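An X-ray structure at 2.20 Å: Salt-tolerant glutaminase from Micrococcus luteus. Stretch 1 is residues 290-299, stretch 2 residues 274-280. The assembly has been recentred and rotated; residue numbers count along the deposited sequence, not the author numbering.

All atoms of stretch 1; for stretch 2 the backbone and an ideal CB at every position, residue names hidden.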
# COMPACT_ATOMS: atom_id res chain seq x y z
N ARG A 290 23.77 5.67 6.42
CA ARG A 290 23.23 4.74 7.43
C ARG A 290 21.73 4.91 7.57
O ARG A 290 21.03 3.98 7.96
CB ARG A 290 23.85 5.00 8.80
CG ARG A 290 25.32 4.74 8.93
CD ARG A 290 25.81 5.72 9.98
NE ARG A 290 26.86 5.21 10.83
CZ ARG A 290 27.41 5.92 11.81
NH1 ARG A 290 26.99 7.16 12.05
NH2 ARG A 290 28.36 5.39 12.55
N GLY A 291 21.24 6.12 7.30
CA GLY A 291 19.81 6.38 7.40
C GLY A 291 19.05 5.54 6.40
O GLY A 291 18.00 4.97 6.71
N VAL A 292 19.58 5.46 5.19
CA VAL A 292 18.96 4.67 4.13
C VAL A 292 19.13 3.19 4.47
O VAL A 292 18.18 2.40 4.36
CB VAL A 292 19.61 4.99 2.76
CG1 VAL A 292 19.37 3.86 1.78
CG2 VAL A 292 19.03 6.28 2.21
N LEU A 293 20.33 2.81 4.89
CA LEU A 293 20.60 1.42 5.23
C LEU A 293 19.69 0.94 6.35
O LEU A 293 19.27 -0.22 6.37
CB LEU A 293 22.07 1.27 5.63
CG LEU A 293 22.55 -0.16 5.92
CD1 LEU A 293 22.24 -1.07 4.73
CD2 LEU A 293 24.04 -0.14 6.21
N ALA A 294 19.39 1.83 7.29
CA ALA A 294 18.51 1.49 8.41
C ALA A 294 17.10 1.22 7.90
O ALA A 294 16.41 0.33 8.41
CB ALA A 294 18.50 2.63 9.43
N CYS A 295 16.66 1.97 6.89
CA CYS A 295 15.32 1.76 6.33
C CYS A 295 15.24 0.41 5.62
O CYS A 295 14.21 -0.27 5.69
CB CYS A 295 14.96 2.90 5.37
SG CYS A 295 14.61 4.48 6.19
N ARG A 296 16.32 0.01 4.95
CA ARG A 296 16.35 -1.27 4.25
C ARG A 296 16.26 -2.40 5.29
O ARG A 296 15.56 -3.39 5.07
CB ARG A 296 17.65 -1.42 3.45
CG ARG A 296 17.77 -0.47 2.26
CD ARG A 296 19.06 -0.72 1.49
NE ARG A 296 19.33 0.28 0.46
CZ ARG A 296 18.72 0.36 -0.71
NH1 ARG A 296 17.77 -0.51 -1.04
NH2 ARG A 296 19.06 1.31 -1.58
N ARG A 297 16.96 -2.24 6.41
CA ARG A 297 16.93 -3.24 7.47
C ARG A 297 15.57 -3.30 8.17
O ARG A 297 15.10 -4.37 8.53
CB ARG A 297 18.04 -2.97 8.49
CG ARG A 297 19.42 -3.46 8.07
CD ARG A 297 19.49 -4.99 8.04
NE ARG A 297 19.46 -5.59 9.38
CZ ARG A 297 20.52 -5.71 10.17
NH1 ARG A 297 21.71 -5.27 9.77
NH2 ARG A 297 20.40 -6.26 11.37
N LEU A 298 14.94 -2.14 8.37
CA LEU A 298 13.63 -2.12 9.01
C LEU A 298 12.63 -2.88 8.14
O LEU A 298 11.82 -3.66 8.65
CB LEU A 298 13.14 -0.68 9.21
CG LEU A 298 13.81 0.15 10.30
CD1 LEU A 298 13.26 1.56 10.28
CD2 LEU A 298 13.56 -0.50 11.66
N SER A 299 12.70 -2.65 6.84
CA SER A 299 11.82 -3.32 5.89
C SER A 299 12.04 -4.83 5.89
O SER A 299 11.08 -5.61 5.92
CB SER A 299 12.05 -2.76 4.48
OG SER A 299 11.45 -3.60 3.50
N UNK A 274 5.58 5.63 11.31
CA UNK A 274 6.20 6.86 10.86
C UNK A 274 7.66 6.64 11.21
O UNK A 274 7.96 6.18 12.32
CB UNK A 274 5.60 8.11 11.50
N UNK A 275 8.58 6.94 10.30
CA UNK A 275 10.00 6.70 10.57
C UNK A 275 10.88 7.94 10.47
O UNK A 275 10.74 8.76 9.56
CB UNK A 275 10.53 5.64 9.60
N UNK A 276 11.79 8.07 11.43
CA UNK A 276 12.72 9.18 11.44
C UNK A 276 14.09 8.59 11.70
O UNK A 276 14.27 7.84 12.65
CB UNK A 276 12.35 10.23 12.48
N UNK A 277 15.05 8.89 10.83
CA UNK A 277 16.41 8.38 11.02
C UNK A 277 17.39 9.54 10.85
O UNK A 277 17.15 10.46 10.06
CB UNK A 277 16.72 7.25 10.04
N UNK A 278 18.49 9.50 11.60
CA UNK A 278 19.48 10.56 11.53
C UNK A 278 20.91 10.04 11.55
O UNK A 278 21.31 9.32 12.46
CB UNK A 278 19.27 11.54 12.69
N UNK A 279 21.66 10.41 10.52
CA UNK A 279 23.06 10.04 10.40
C UNK A 279 23.67 10.98 9.36
O UNK A 279 23.45 10.82 8.16
CB UNK A 279 23.23 8.57 10.01
N UNK A 280 24.44 11.97 9.82
CA UNK A 280 25.11 13.01 9.02
C UNK A 280 25.73 12.64 7.67
O UNK A 280 25.42 13.26 6.66
CB UNK A 280 26.23 13.61 9.88

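Stretch 1 is a helix, and the strand of stretch 2 crosses it at 141° between N-to-C directions, so the two run roughly antiparallel, with a closest axial approach of 7.7 Å. Along the strand, alternate positions face the helix.

Position 274 lies beyond the reach of the helix, which therefore places no demand on its side chain. The residue is Gly274.

At position 275 the CA-to-CB bond points toward the helix, and phi/psi of -122/138 is ordinary for a strand. The ideal CB lies 5.0 Å from Leu298 CD1 and 5.4 Å from Cys295 SG, which leaves room for several more carbons beside apolar neighbours. Leucine, isoleucine, valine or methionine would suit, the beta-branched ones agreeing well with the extended backbone. The residue is Ile275, with chi1 m and chi2 t; its CD1 reaches Leu298 CD1 at 4.0 Å, an apolar contact between the ends of two side chains.

Position 276 points away from the helix, which does not constrain it. It is Gly276.

Position 277 is where the CA atoms of the two stretches come nearest, its CA 5.4 Å from Gly291 CA. The ideal CB points toward the helix and stands 4.2 Å from Gly291 CA, 5.0 Å from Ala294 CB and 5.2 Å from Cys295 SG. With no side chain on Gly291, a compact apolar group can settle against the helix backbone; alanine, valine or perhaps threonine would suit. The residue is Val277, chi1 t. Its CG1 packs 3.5 Å from Gly291 CA and 4.1 Å from Ala294 CB, while CG2 lies 4.2 Å from Cys295 SG, so the two methyls spread over neighbouring parts of the helix surface.

Position 278 again points away, leaving the choice open as far as the helix is concerned. It is Phe278, whose ring contributes nothing to this contact.

At position 279, past the strand, CA-to-CB turns back toward the helix. The ideal CB is 3.8 Å from Arg290 CB and 4.2 Å from Gly291 N, with the Arg290 guanidinium offering donors nearby. A small side chain fits, and serine, threonine or, with a little more reach, asparagine or aspartate could present an acceptor. The residue is Ser279, chi1 t. Arg290 NH1 donates a weak hydrogen bond to Ser279 OG at 3.3 Å, although the hydroxyl's modelled place is less certain. A water links the same residues, accepting from Arg290 N at 3.1 Å and lying 2.6 Å from Ser279 OG.

Position 280 points sideways. Its phi of -38° is compatible with proline, though not unique to it; Pro280 barely touches the helix.

Stretch 2 274-280: GIGVFSP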
# COMPACT_ATOMS: atom_id res chain seq x y z
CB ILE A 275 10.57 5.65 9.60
CG1 ILE A 275 9.83 4.33 9.79
CG2 ILE A 275 12.07 5.48 9.83
CD1 ILE A 275 10.05 3.34 8.65
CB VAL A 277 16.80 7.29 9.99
CG1 VAL A 277 18.10 6.62 10.42
CG2 VAL A 277 15.69 6.27 9.86
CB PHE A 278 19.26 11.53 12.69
CG PHE A 278 20.39 12.52 12.88
CD1 PHE A 278 20.77 13.36 11.84
CD2 PHE A 278 21.05 12.61 14.10
CE1 PHE A 278 21.80 14.29 12.02
CE2 PHE A 278 22.08 13.53 14.29
CZ PHE A 278 22.45 14.37 13.25
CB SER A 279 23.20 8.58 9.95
OG SER A 279 24.56 8.19 9.99
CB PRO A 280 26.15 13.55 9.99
CG PRO A 280 25.45 13.44 11.31
CD PRO A 280 24.87 12.05 11.23
O HOH W 1 25.37 8.09 7.54
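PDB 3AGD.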